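Fiber (Murine adenovirus 2, PDB 5NBH) probably attaches the virus to its host cell, through a trimeric distal fibre domain (end of the shaft plus head) that binds N-acetylglucosamine. Local coordinates at residues A[92-97]-A[103-108]; A[136-141]-A[145-150]; A[68-73]-A[77-82]. All coordinates share one frame; numbering follows the deposited sequence. Where two conformers were deposited one is given.

Overall arrangement
Interactions 1 and 2 both belong to the head domain and touch each other: their centres are about 12 Å apart, with L95 CD2 lying 3.6 Å from T148 CG2 and M93 CE 3.7 Å from C146 SG. The hairpin of 92-97 and 103-108 thus packs one face against 136-141 and the loop 145-150 that follows it. The N-acetylglucosamine site adjoins the hairpin's turn: N97 belongs to it, and the side chain of E136 in interaction 2 is about 9 Å from that of N97. Interaction 3 (68-73 with 77-82) sits apart, its centre about 34 Å from that of interaction 1 and about 27 Å from that of interaction 2, in a region where the three subunits meet.

Interaction 1. Residues A[92-97]-A[103-108]; sequences PMRLRN and YADAHI
R94, in the conformer described here (one of two), forms a salt bridge to D105, with R94 NH1 2.8 Å from D105 OD1. The nitrogen meets that oxygen from above the carboxylate plane, and the N-H...O angle is a bent 141°. In this conformer a bend at chi2 (57°) brings the R94 chain round to this neighbour, while NH2 reaches E126 in a second salt bridge. Water 1 donates to P92 O and, weakly, to D105 OD1.

Two pairs of backbone bonds join the strands: M93 N to A106 O and A106 N to M93 O, both 2.8 Å, then L95 N to A104 O and A104 N to L95 O. This is an antiparallel beta hairpin of the fibre head, and the turn joining its strands brings N97 and E102 of the N-acetylglucosamine site together; N97 ND2 bonds E102 OE1.

On the face of R94 and D105, the extended R96 chain runs alongside the Y103 ring. R96 CG sits off-centre over that ring, 4.1 Å from its centroid, and the R96 guanidinium has Y103 OH over one face; its NE bonds Y100 O. P92 CB makes a CH-pi contact over the H107 imidazole, 3.8 Å from its centroid. On the other face L95 CD1 meets A106 CB at 3.8 Å and M93 CE touches I108 CD1; M93 packs on L137, A104 on W135, L95 on T148 and A106 on I121.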
ATOM      1  N   PRO A  92      -1.241  14.274  16.262  1.00 22.36           N
ATOM      2  CA  PRO A  92      -2.142  13.149  16.469  1.00 20.93           C
ATOM      3  C   PRO A  92      -3.505  13.600  16.991  1.00 19.13           C
ATOM      4  O   PRO A  92      -3.615  14.658  17.596  1.00 19.45           O
ATOM      5  CB  PRO A  92      -1.406  12.293  17.498  1.00 21.95           C
ATOM      6  CG  PRO A  92      -0.577  13.248  18.257  1.00 22.46           C
ATOM      7  CD  PRO A  92      -0.166  14.301  17.272  1.00 21.75           C
ATOM      8  N   MET A  93      -4.521  12.776  16.730  1.00 17.98           N
ATOM      9  CA  MET A  93      -5.907  13.065  17.083  1.00 16.67           C
ATOM     10  C   MET A  93      -6.205  12.529  18.481  1.00 16.39           C
ATOM     11  O   MET A  93      -5.874  11.393  18.802  1.00 14.43           O
ATOM     12  CB  MET A  93      -6.819  12.395  16.068  1.00 17.76           C
ATOM     13  CG  MET A  93      -8.243  12.805  16.196  1.00 17.73           C
ATOM     14  SD  MET A  93      -9.216  12.003  14.986  1.00 16.88           S
ATOM     15  CE  MET A  93      -8.473  12.601  13.447  1.00 16.09           C
ATOM     16  N   ARG A  94      -6.852  13.352  19.291  1.00 16.40           N
ATOM     17  CA  ARG A  94      -7.255  12.942  20.627  1.00 16.42           C
ATOM     18  C   ARG A  94      -8.587  12.204  20.537  1.00 15.07           C
ATOM     19  O   ARG A  94      -9.553  12.726  19.917  1.00 15.61           O
ATOM     20  CB  ARG A  94      -7.406  14.198  21.483  0.50 17.70           C
ATOM     21  CG  ARG A  94      -7.670  13.915  22.941  0.50 18.72           C
ATOM     22  CD  ARG A  94      -6.546  13.066  23.467  0.50 19.13           C
ATOM     23  NE  ARG A  94      -6.324  13.315  24.866  0.50 20.21           N
ATOM     24  CZ  ARG A  94      -5.238  12.938  25.498  0.50 20.10           C
ATOM     25  NH1 ARG A  94      -4.297  12.268  24.849  0.50 20.66           N
ATOM     26  NH2 ARG A  94      -5.120  13.222  26.775  0.50 20.76           N
ATOM     27  N   LEU A  95      -8.610  10.971  21.076  1.00 13.52           N
ATOM     28  CA  LEU A  95      -9.766  10.097  21.082  1.00 12.70           C
ATOM     29  C   LEU A  95     -10.128   9.735  22.510  1.00 12.73           C
ATOM     30  O   LEU A  95      -9.259   9.547  23.337  1.00 13.91           O
ATOM     31  CB  LEU A  95      -9.493   8.803  20.313  1.00 12.79           C
ATOM     32  CG  LEU A  95      -9.120   9.012  18.847  1.00 13.29           C
ATOM     33  CD1 LEU A  95      -8.765   7.708  18.207  1.00 13.38           C
ATOM     34  CD2 LEU A  95     -10.254   9.677  18.121  1.00 13.58           C
ATOM     35  N   ARG A  96     -11.415   9.652  22.769  1.00 12.39           N
ATOM     36  CA  ARG A  96     -11.922   9.189  24.073  1.00 12.36           C
ATOM     37  C   ARG A  96     -12.534   7.801  23.935  1.00 11.70           C
ATOM     38  O   ARG A  96     -13.256   7.518  22.955  1.00 12.90           O
ATOM     39  CB  ARG A  96     -12.975  10.162  24.571  1.00 13.01           C
ATOM     40  CG  ARG A  96     -13.479   9.861  25.961  1.00 13.53           C
ATOM     41  CD  ARG A  96     -14.397  10.949  26.459  1.00 14.84           C
ATOM     42  NE  ARG A  96     -14.791  10.725  27.848  1.00 15.97           N
ATOM     43  CZ  ARG A  96     -15.466  11.581  28.609  1.00 17.60           C
ATOM     44  NH1 ARG A  96     -15.889  12.748  28.119  1.00 18.56           N
ATOM     45  NH2 ARG A  96     -15.761  11.249  29.859  1.00 17.59           N
ATOM     46  N   ASN A  97     -12.282   6.941  24.927  1.00 12.07           N
ATOM     47  CA  ASN A  97     -12.910   5.641  25.012  1.00 12.28           C
ATOM     48  C   ASN A  97     -14.336   5.782  25.547  1.00 12.64           C
ATOM     49  O   ASN A  97     -14.574   5.700  26.778  1.00 12.23           O
ATOM     50  CB  ASN A  97     -12.102   4.707  25.915  1.00 13.17           C
ATOM     51  CG  ASN A  97     -12.794   3.378  26.152  1.00 13.72           C
ATOM     52  OD1 ASN A  97     -13.696   2.969  25.400  1.00 14.84           O
ATOM     53  ND2 ASN A  97     -12.391   2.694  27.225  1.00 15.54           N
ATOM     54  N   TYR A 103      -8.371   8.130  27.461  1.00 13.09           N
ATOM     55  CA  TYR A 103      -8.073   8.793  26.177  1.00 13.11           C
ATOM     56  C   TYR A 103      -6.852   8.165  25.487  1.00 13.39           C
ATOM     57  O   TYR A 103      -6.061   7.472  26.115  1.00 13.33           O
ATOM     58  CB  TYR A 103      -7.819  10.276  26.405  1.00 13.93           C
ATOM     59  CG  TYR A 103      -9.006  11.026  26.974  1.00 14.88           C
ATOM     60  CD1 TYR A 103      -9.295  10.975  28.348  1.00 16.27           C
ATOM     61  CD2 TYR A 103      -9.878  11.725  26.148  1.00 15.00           C
ATOM     62  CE1 TYR A 103     -10.390  11.663  28.873  1.00 17.43           C
ATOM     63  CE2 TYR A 103     -10.987  12.401  26.670  1.00 16.23           C
ATOM     64  CZ  TYR A 103     -11.230  12.373  28.022  1.00 16.93           C
ATOM     65  OH  TYR A 103     -12.322  13.034  28.532  1.00 18.44           O
ATOM     66  N   ALA A 104      -6.732   8.434  24.191  1.00 12.77           N
ATOM     67  CA  ALA A 104      -5.575   8.039  23.392  1.00 13.06           C
ATOM     68  C   ALA A 104      -5.274   9.123  22.355  1.00 14.38           C
ATOM     69  O   ALA A 104      -6.141   9.912  22.002  1.00 14.46           O
ATOM     70  CB  ALA A 104      -5.831   6.724  22.713  1.00 12.71           C
ATOM     71  N   ASP A 105      -4.034   9.131  21.883  1.00 15.48           N
ATOM     72  CA  ASP A 105      -3.616   9.954  20.738  1.00 16.57           C
ATOM     73  C   ASP A 105      -3.421   9.006  19.571  1.00 15.38           C
ATOM     74  O   ASP A 105      -2.835   7.934  19.742  1.00 16.07           O
ATOM     75  CB  ASP A 105      -2.287  10.617  21.020  1.00 19.10           C
ATOM     76  CG  ASP A 105      -2.427  11.889  21.846  1.00 24.47           C
ATOM     77  OD1 ASP A 105      -3.560  12.325  22.105  1.00 25.89           O
ATOM     78  OD2 ASP A 105      -1.380  12.454  22.210  1.00 29.86           O
ATOM     79  N   ALA A 106      -3.906   9.381  18.398  1.00 13.77           N
ATOM     80  CA  ALA A 106      -3.825   8.497  17.260  1.00 13.12           C
ATOM     81  C   ALA A 106      -3.266   9.228  16.030  1.00 12.86           C
ATOM     82  O   ALA A 106      -3.678  10.338  15.732  1.00 13.22           O
ATOM     83  CB  ALA A 106      -5.199   7.910  16.976  1.00 13.31           C
ATOM     84  N   HIS A 107      -2.314   8.585  15.365  1.00 13.03           N
ATOM     85  CA  HIS A 107      -1.870   8.993  14.026  1.00 13.90           C
ATOM     86  C   HIS A 107      -2.597   8.097  13.054  1.00 11.79           C
ATOM     87  O   HIS A 107      -2.629   6.885  13.241  1.00 11.16           O
ATOM     88  CB  HIS A 107      -0.375   8.822  13.856  1.00 15.45           C
ATOM     89  CG  HIS A 107       0.454   9.665  14.786  1.00 19.19           C
ATOM     90  ND1 HIS A 107       0.843  10.951  14.486  1.00 20.73           N
ATOM     91  CD2 HIS A 107       1.014   9.373  15.983  1.00 21.86           C
ATOM     92  CE1 HIS A 107       1.574  11.430  15.472  1.00 22.07           C
ATOM     93  NE2 HIS A 107       1.685  10.497  16.400  1.00 23.24           N
ATOM     94  N   ILE A 108      -3.214   8.686  12.045  1.00 11.24           N
ATOM     95  CA  ILE A 108      -4.049   7.948  11.103  1.00 11.27           C
ATOM     96  C   ILE A 108      -3.674   8.273   9.668  1.00 11.49           C
ATOM     97  O   ILE A 108      -3.533   9.466   9.325  1.00 10.95           O
ATOM     98  CB  ILE A 108      -5.521   8.334  11.292  1.00 11.24           C
ATOM     99  CG1 ILE A 108      -5.972   8.017  12.729  1.00 12.10           C
ATOM    100  CG2 ILE A 108      -6.419   7.564  10.356  1.00 11.68           C
ATOM    101  CD1 ILE A 108      -7.199   8.793  13.128  1.00 12.75           C
TER
HETATM  102  O   HOH W   1      -3.781  14.783  20.555  1.00 29.90           O

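Interaction 2. Residues A[136-141]-A[145-150]; sequences ELQFDG and SCLTGR
Q138 and T148 are tied by a hydrogen bond from backbone to side chain: Q138 N donates to T148 OG1 over 2.9 Å, nearly straight at 162°. With chi1 at -50°, OG1 stands beside the backbone N of T148 and opposite its carbonyl carbon, which turns it to the strand edge. Two backbone bonds continue along that edge. L147 N donates a hydrogen bond to Q138 O at 2.9 Å, and D140 N another to S145 O at 2.8 Å. Q138 has two modelled conformers; in the one described, water 2 links the side chains further, accepting from Q138 NE2 and lying 2.7 Å from T148 OG1, while Q138 OE1 has a weak hydrogen bond from N208 ND2. The E136 carboxylate forms a salt bridge with R205.

The strand 131-140 is the outermost of its four-stranded sheet in the head, with 208-217 as its neighbour. After the turn the chain doubles back along its other edge, with one bridge, between F139 and C146, instead of a regular added strand. D140 OD1 accepts from T142 N and L143 N inside the turn.

Among the sulfur and apolar contacts, C146 SG is 4.5 Å from the centroid of the F139 ring in an oblique sulfur-aromatic contact, and F139 CE2 meets C146 CB at 3.8 Å. The F139 ring also meets that of F209. L147 crosses the extended Q138 chain, its CD1 resting 3.7 Å from Q138 CG in the same conformer. T148 CG2 lies against E136 O, 3.8 Å away.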
ATOM      1  N   GLU A 136     -13.834   5.784  18.152  1.00 11.75           N
ATOM      2  CA  GLU A 136     -14.795   6.084  17.088  1.00 12.34           C
ATOM      3  C   GLU A 136     -14.281   7.245  16.275  1.00 11.80           C
ATOM      4  O   GLU A 136     -13.974   8.299  16.836  1.00 11.86           O
ATOM      5  CB  GLU A 136     -16.165   6.421  17.693  1.00 13.97           C
ATOM      6  CG  GLU A 136     -17.306   6.590  16.699  1.00 15.72           C
ATOM      7  CD  GLU A 136     -18.624   6.914  17.411  1.00 17.14           C
ATOM      8  OE1 GLU A 136     -19.463   6.028  17.613  1.00 19.63           O
ATOM      9  OE2 GLU A 136     -18.809   8.087  17.730  1.00 20.33           O
ATOM     10  N   LEU A 137     -14.139   7.050  14.965  1.00 11.29           N
ATOM     11  CA  LEU A 137     -13.851   8.151  14.015  1.00 11.62           C
ATOM     12  C   LEU A 137     -15.078   8.452  13.171  1.00 11.35           C
ATOM     13  O   LEU A 137     -15.655   7.562  12.602  1.00 11.93           O
ATOM     14  CB  LEU A 137     -12.701   7.751  13.066  1.00 12.44           C
ATOM     15  CG  LEU A 137     -11.391   7.356  13.741  1.00 14.19           C
ATOM     16  CD1 LEU A 137     -10.390   6.763  12.737  1.00 14.46           C
ATOM     17  CD2 LEU A 137     -10.830   8.565  14.461  1.00 14.74           C
ATOM     18  N   GLN A 138     -15.461   9.722  13.114  1.00 11.45           N
ATOM     19  CA  GLN A 138     -16.628  10.185  12.383  0.50 12.06           C
ATOM     20  C   GLN A 138     -16.158  11.066  11.230  1.00 11.64           C
ATOM     21  O   GLN A 138     -15.274  11.893  11.425  1.00 12.73           O
ATOM     22  CB  GLN A 138     -17.496  11.018  13.324  0.50 12.94           C
ATOM     23  CG  GLN A 138     -18.840  11.443  12.780  0.50 13.86           C
ATOM     24  CD  GLN A 138     -19.583  12.342  13.749  0.50 14.78           C
ATOM     25  OE1 GLN A 138     -20.604  12.912  13.393  0.50 16.95           O
ATOM     26  NE2 GLN A 138     -19.070  12.481  14.968  0.50 15.33           N
ATOM     27  N   PHE A 139     -16.778  10.891  10.080  1.00 11.88           N
ATOM     28  CA  PHE A 139     -16.477  11.650   8.887  1.00 11.97           C
ATOM     29  C   PHE A 139     -17.787  12.099   8.269  1.00 12.50           C
ATOM     30  O   PHE A 139     -18.757  11.321   8.188  1.00 12.75           O
ATOM     31  CB  PHE A 139     -15.743  10.775   7.862  1.00 11.24           C
ATOM     32  CG  PHE A 139     -14.486  10.157   8.381  1.00 11.18           C
ATOM     33  CD1 PHE A 139     -14.527   8.933   9.043  1.00 10.67           C
ATOM     34  CD2 PHE A 139     -13.249  10.763   8.187  1.00 11.25           C
ATOM     35  CE1 PHE A 139     -13.379   8.351   9.528  1.00 11.16           C
ATOM     36  CE2 PHE A 139     -12.082  10.183   8.666  1.00 12.00           C
ATOM     37  CZ  PHE A 139     -12.146   8.975   9.344  1.00 11.50           C
ATOM     38  N   ASP A 140     -17.784  13.307   7.717  1.00 13.34           N
ATOM     39  CA  ASP A 140     -18.958  13.777   6.985  1.00 14.61           C
ATOM     40  C   ASP A 140     -19.362  12.781   5.896  1.00 14.35           C
ATOM     41  O   ASP A 140     -18.550  12.379   5.090  1.00 13.93           O
ATOM     42  CB  ASP A 140     -18.694  15.183   6.405  1.00 16.45           C
ATOM     43  CG  ASP A 140     -19.961  15.789   5.822  1.00 19.05           C
ATOM     44  OD1 ASP A 140     -20.402  15.351   4.751  1.00 19.14           O
ATOM     45  OD2 ASP A 140     -20.540  16.667   6.491  1.00 24.29           O
ATOM     46  N   GLY A 141     -20.624  12.371   5.872  1.00 13.92           N
ATOM     47  CA  GLY A 141     -21.064  11.317   4.984  1.00 14.63           C
ATOM     48  C   GLY A 141     -21.109  11.660   3.505  1.00 15.37           C
ATOM     49  O   GLY A 141     -21.237  10.753   2.695  1.00 15.64           O
ATOM     50  N   SER A 145     -14.895  14.686   5.173  1.00 15.84           N
ATOM     51  CA  SER A 145     -14.098  15.407   6.144  1.00 16.74           C
ATOM     52  C   SER A 145     -14.210  14.832   7.562  1.00 15.06           C
ATOM     53  O   SER A 145     -15.306  14.631   8.044  1.00 14.65           O
ATOM     54  CB  SER A 145     -14.538  16.878   6.222  1.00 20.07           C
ATOM     55  OG  SER A 145     -14.316  17.505   4.975  1.00 25.23           O
ATOM     56  N   CYS A 146     -13.083  14.679   8.235  1.00 13.99           N
ATOM     57  CA  CYS A 146     -13.090  14.130   9.607  1.00 14.60           C
ATOM     58  C   CYS A 146     -13.693  15.142  10.587  1.00 15.05           C
ATOM     59  O   CYS A 146     -13.312  16.329  10.595  1.00 15.24           O
ATOM     60  CB  CYS A 146     -11.702  13.718  10.034  1.00 14.28           C
ATOM     61  SG  CYS A 146     -11.670  12.806  11.593  1.00 15.81           S
ATOM     62  N   LEU A 147     -14.713  14.689  11.319  1.00 15.08           N
ATOM     63  CA  LEU A 147     -15.381  15.490  12.352  1.00 16.64           C
ATOM     64  C   LEU A 147     -14.777  15.323  13.732  1.00 16.37           C
ATOM     65  O   LEU A 147     -14.990  16.172  14.603  1.00 17.57           O
ATOM     66  CB  LEU A 147     -16.865  15.133  12.399  1.00 17.92           C
ATOM     67  CG  LEU A 147     -17.599  15.298  11.060  1.00 19.53           C
ATOM     68  CD1 LEU A 147     -19.001  14.726  11.156  1.00 20.32           C
ATOM     69  CD2 LEU A 147     -17.629  16.763  10.629  1.00 22.05           C
ATOM     70  N   THR A 148     -14.058  14.217  13.954  1.00 14.76           N
ATOM     71  CA  THR A 148     -13.494  13.863  15.278  1.00 13.70           C
ATOM     72  C   THR A 148     -12.239  14.652  15.618  1.00 14.45           C
ATOM     73  O   THR A 148     -11.969  14.972  16.768  1.00 13.42           O
ATOM     74  CB  THR A 148     -13.170  12.364  15.345  1.00 13.52           C
ATOM     75  OG1 THR A 148     -14.300  11.614  14.912  1.00 13.15           O
ATOM     76  CG2 THR A 148     -12.752  11.943  16.730  1.00 13.98           C
ATOM     77  N   GLY A 149     -11.463  14.981  14.585  1.00 14.50           N
ATOM     78  CA  GLY A 149     -10.233  15.712  14.761  1.00 15.27           C
ATOM     79  C   GLY A 149      -9.730  16.169  13.405  1.00 15.52           C
ATOM     80  O   GLY A 149     -10.372  15.912  12.392  1.00 16.20           O
ATOM     81  N   ARG A 150      -8.561  16.773  13.395  1.00 15.27           N
ATOM     82  CA  ARG A 150      -8.039  17.357  12.165  0.50 16.02           C
ATOM     83  C   ARG A 150      -7.314  16.301  11.308  1.00 14.82           C
ATOM     84  O   ARG A 150      -6.410  15.622  11.782  1.00 14.61           O
ATOM     85  CB  ARG A 150      -7.117  18.542  12.470  0.50 17.35           C
ATOM     86  CG  ARG A 150      -6.583  19.262  11.226  0.50 18.91           C
ATOM     87  CD  ARG A 150      -5.908  20.597  11.567  0.50 20.34           C
ATOM     88  NE  ARG A 150      -4.832  20.927  10.625  0.50 22.50           N
ATOM     89  CZ  ARG A 150      -3.568  21.166  10.985  0.50 22.91           C
ATOM     90  NH1 ARG A 150      -3.217  21.142  12.257  0.50 22.73           N
ATOM     91  NH2 ARG A 150      -2.657  21.437  10.070  0.50 24.08           N
TER
HETATM   92  O   HOH W   2     -16.363  12.052  16.577  1.00 26.62           O

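Interaction 3. Residues A[68-73]-A[77-82]; sequences QLRVSG and ALTSPV
A77 pairs with R70 through two backbone hydrogen bonds: A77 N to R70 O at 2.8 Å, and R70 N to A77 O at 2.9 Å. Its methyl group points to the same face as R70 and rests 4.0 Å from S72 CB, while S72 OG is hydrogen-bonded to V237 OXT, at the C-terminus.

L78 comes next, facing L69 in a non-hydrogen-bonded pair whose side chains diverge at CB but meet again at their ends, with L69 CD2 3.7 Å from L78 CD2. The carbonyl of L78 is approached by R70, whose CD lies 3.6 Å from L78 O. R70 has CG between its own backbone N and carbonyl carbon (chi1 65°), which lays CG and CD along L78 O, and a bend at chi3 turns the guanidinium so that NH1 donates to water 4, which in turn lies 2.7 Å from L78 O.

T79 ends the paired region. Its N-H reaches Q68 O over 2.9 Å in an almost straight bond (171°), yet it arrives from well above the carbonyl plane, as the chain is already bending away from strand geometry. T79 OG1 bonds S66 O, which fixes the hydroxyl close to the Q68 backbone. At S80 the link passes through solvent: water 3 accepts from S80 N and donates to Q68 O, which is therefore held by two donors.

Subunits meet here too: Q68 OE1 accepts from L78 N of the second subunit, and L78 N is bound in turn by Q68 OE1 of the third. A short antiparallel hairpin, repeated in three chains and joined by hydrogen bonds in this way just before the head strands begin, is consistent with the end of the fibre's triple beta-spiral shaft.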
ATOM      1  N   GLN A  68      -2.812   4.329 -17.621  1.00 17.42           N
ATOM      2  CA  GLN A  68      -1.964   5.025 -16.626  1.00 16.61           C
ATOM      3  C   GLN A  68      -2.344   6.502 -16.503  1.00 16.96           C
ATOM      4  O   GLN A  68      -2.337   7.069 -15.386  1.00 16.88           O
ATOM      5  CB  GLN A  68      -0.510   4.902 -17.040  1.00 16.53           C
ATOM      6  CG  GLN A  68      -0.027   3.460 -17.052  1.00 16.79           C
ATOM      7  CD  GLN A  68       1.437   3.282 -17.301  1.00 17.64           C
ATOM      8  OE1 GLN A  68       2.280   4.086 -16.895  1.00 18.10           O
ATOM      9  NE2 GLN A  68       1.772   2.162 -17.942  1.00 19.42           N
ATOM     10  N   LEU A  69      -2.687   7.108 -17.645  1.00 16.40           N
ATOM     11  CA  LEU A  69      -3.074   8.535 -17.707  1.00 17.05           C
ATOM     12  C   LEU A  69      -4.402   8.697 -18.424  1.00 17.83           C
ATOM     13  O   LEU A  69      -4.824   7.829 -19.188  1.00 18.31           O
ATOM     14  CB  LEU A  69      -1.978   9.362 -18.382  1.00 17.52           C
ATOM     15  CG  LEU A  69      -0.651   9.437 -17.620  1.00 17.14           C
ATOM     16  CD1 LEU A  69       0.521   9.234 -18.545  1.00 19.00           C
ATOM     17  CD2 LEU A  69      -0.497  10.761 -16.893  1.00 18.25           C
ATOM     18  N   ARG A  70      -5.082   9.806 -18.129  1.00 18.09           N
ATOM     19  CA  ARG A  70      -6.415  10.065 -18.651  1.00 18.91           C
ATOM     20  C   ARG A  70      -6.705  11.559 -18.648  1.00 19.27           C
ATOM     21  O   ARG A  70      -5.959  12.345 -18.072  1.00 17.61           O
ATOM     22  CB  ARG A  70      -7.479   9.356 -17.814  1.00 19.59           C
ATOM     23  CG  ARG A  70      -7.590   9.847 -16.385  1.00 21.07           C
ATOM     24  CD  ARG A  70      -8.557   9.022 -15.567  1.00 24.21           C
ATOM     25  NE  ARG A  70      -9.920   9.408 -15.907  1.00 27.26           N
ATOM     26  CZ  ARG A  70     -10.627  10.348 -15.286  1.00 27.87           C
ATOM     27  NH1 ARG A  70     -10.147  11.010 -14.232  1.00 29.89           N
ATOM     28  NH2 ARG A  70     -11.857  10.596 -15.710  1.00 30.71           N
ATOM     29  N   VAL A  71      -7.811  11.921 -19.290  1.00 21.32           N
ATOM     30  CA  VAL A  71      -8.300  13.292 -19.293  1.00 23.09           C
ATOM     31  C   VAL A  71      -9.507  13.401 -18.373  1.00 25.09           C
ATOM     32  O   VAL A  71     -10.468  12.627 -18.485  1.00 26.63           O
ATOM     33  CB  VAL A  71      -8.661  13.736 -20.712  1.00 25.09           C
ATOM     34  CG1 VAL A  71      -9.287  15.138 -20.714  1.00 26.78           C
ATOM     35  CG2 VAL A  71      -7.424  13.732 -21.580  1.00 26.36           C
ATOM     36  N   SER A  72      -9.447  14.371 -17.465  1.00 26.27           N
ATOM     37  CA  SER A  72     -10.495  14.632 -16.480  1.00 28.97           C
ATOM     38  C   SER A  72     -10.920  16.095 -16.576  1.00 29.02           C
ATOM     39  O   SER A  72     -10.146  16.995 -16.215  1.00 26.78           O
ATOM     40  CB  SER A  72      -9.956  14.331 -15.077  1.00 31.32           C
ATOM     41  OG  SER A  72     -10.933  14.574 -14.082  1.00 32.80           O
ATOM     42  N   GLY A  73     -12.138  16.334 -17.082  1.00 29.64           N
ATOM     43  CA  GLY A  73     -12.643  17.697 -17.294  1.00 29.29           C
ATOM     44  C   GLY A  73     -11.697  18.569 -18.112  1.00 27.91           C
ATOM     45  O   GLY A  73     -11.479  19.734 -17.779  1.00 29.39           O
ATOM     46  N   ALA A  77      -4.665  13.755 -16.050  1.00 13.90           N
ATOM     47  CA  ALA A  77      -4.770  13.118 -14.751  1.00 14.16           C
ATOM     48  C   ALA A  77      -4.236  11.690 -14.815  1.00 14.26           C
ATOM     49  O   ALA A  77      -3.898  11.152 -15.882  1.00 13.39           O
ATOM     50  CB  ALA A  77      -6.225  13.138 -14.306  1.00 14.93           C
ATOM     51  N   LEU A  78      -4.106  11.082 -13.640  1.00 14.48           N
ATOM     52  CA  LEU A  78      -3.765   9.671 -13.554  1.00 14.33           C
ATOM     53  C   LEU A  78      -5.026   8.787 -13.546  1.00 14.20           C
ATOM     54  O   LEU A  78      -6.077   9.166 -13.028  1.00 13.75           O
ATOM     55  CB  LEU A  78      -2.955   9.411 -12.271  1.00 14.37           C
ATOM     56  CG  LEU A  78      -1.704  10.273 -12.047  1.00 15.94           C
ATOM     57  CD1 LEU A  78      -0.928   9.793 -10.802  1.00 15.07           C
ATOM     58  CD2 LEU A  78      -0.793  10.301 -13.238  1.00 16.97           C
ATOM     59  N   THR A  79      -4.883   7.574 -14.052  1.00 14.86           N
ATOM     60  CA  THR A  79      -5.970   6.612 -14.024  1.00 16.38           C
ATOM     61  C   THR A  79      -6.127   6.049 -12.587  1.00 15.75           C
ATOM     62  O   THR A  79      -7.253   5.838 -12.093  1.00 15.83           O
ATOM     63  CB  THR A  79      -5.714   5.517 -15.079  1.00 19.03           C
ATOM     64  OG1 THR A  79      -5.671   6.152 -16.374  1.00 23.01           O
ATOM     65  CG2 THR A  79      -6.811   4.501 -15.102  1.00 20.63           C
ATOM     66  N   SER A  80      -5.009   5.893 -11.894  1.00 14.80           N
ATOM     67  CA  SER A  80      -5.016   5.353 -10.510  1.00 14.68           C
ATOM     68  C   SER A  80      -4.105   6.188  -9.610  1.00 13.31           C
ATOM     69  O   SER A  80      -3.018   5.718  -9.241  1.00 13.77           O
ATOM     70  CB  SER A  80      -4.548   3.889 -10.537  1.00 15.97           C
ATOM     71  OG  SER A  80      -5.296   3.122 -11.478  1.00 17.49           O
ATOM     72  N   PRO A  81      -4.499   7.449  -9.319  1.00 12.79           N
ATOM     73  CA  PRO A  81      -3.663   8.305  -8.471  1.00 11.88           C
ATOM     74  C   PRO A  81      -3.658   7.834  -7.033  1.00 12.32           C
ATOM     75  O   PRO A  81      -4.640   7.241  -6.596  1.00 12.39           O
ATOM     76  CB  PRO A  81      -4.359   9.640  -8.541  1.00 12.50           C
ATOM     77  CG  PRO A  81      -5.806   9.296  -8.815  1.00 12.58           C
ATOM     78  CD  PRO A  81      -5.733   8.142  -9.742  1.00 12.64           C
ATOM     79  N   VAL A  82      -2.575   8.102  -6.328  1.00 11.54           N
ATOM     80  CA  VAL A  82      -2.501   7.868  -4.883  1.00 12.49           C
ATOM     81  C   VAL A  82      -2.954   9.138  -4.191  1.00 13.22           C
ATOM     82  O   VAL A  82      -2.468  10.256  -4.510  1.00 12.65           O
ATOM     83  CB  VAL A  82      -1.091   7.473  -4.443  1.00 12.74           C
ATOM     84  CG1 VAL A  82      -1.042   7.342  -2.930  1.00 13.38           C
ATOM     85  CG2 VAL A  82      -0.669   6.186  -5.131  1.00 13.88           C
TER
HETATM   86  O   HOH W   3      -2.206   5.599 -13.003  1.00 11.52           O
HETATM   87  O   HOH W   4      -8.025  10.681 -11.973  1.00 23.95           O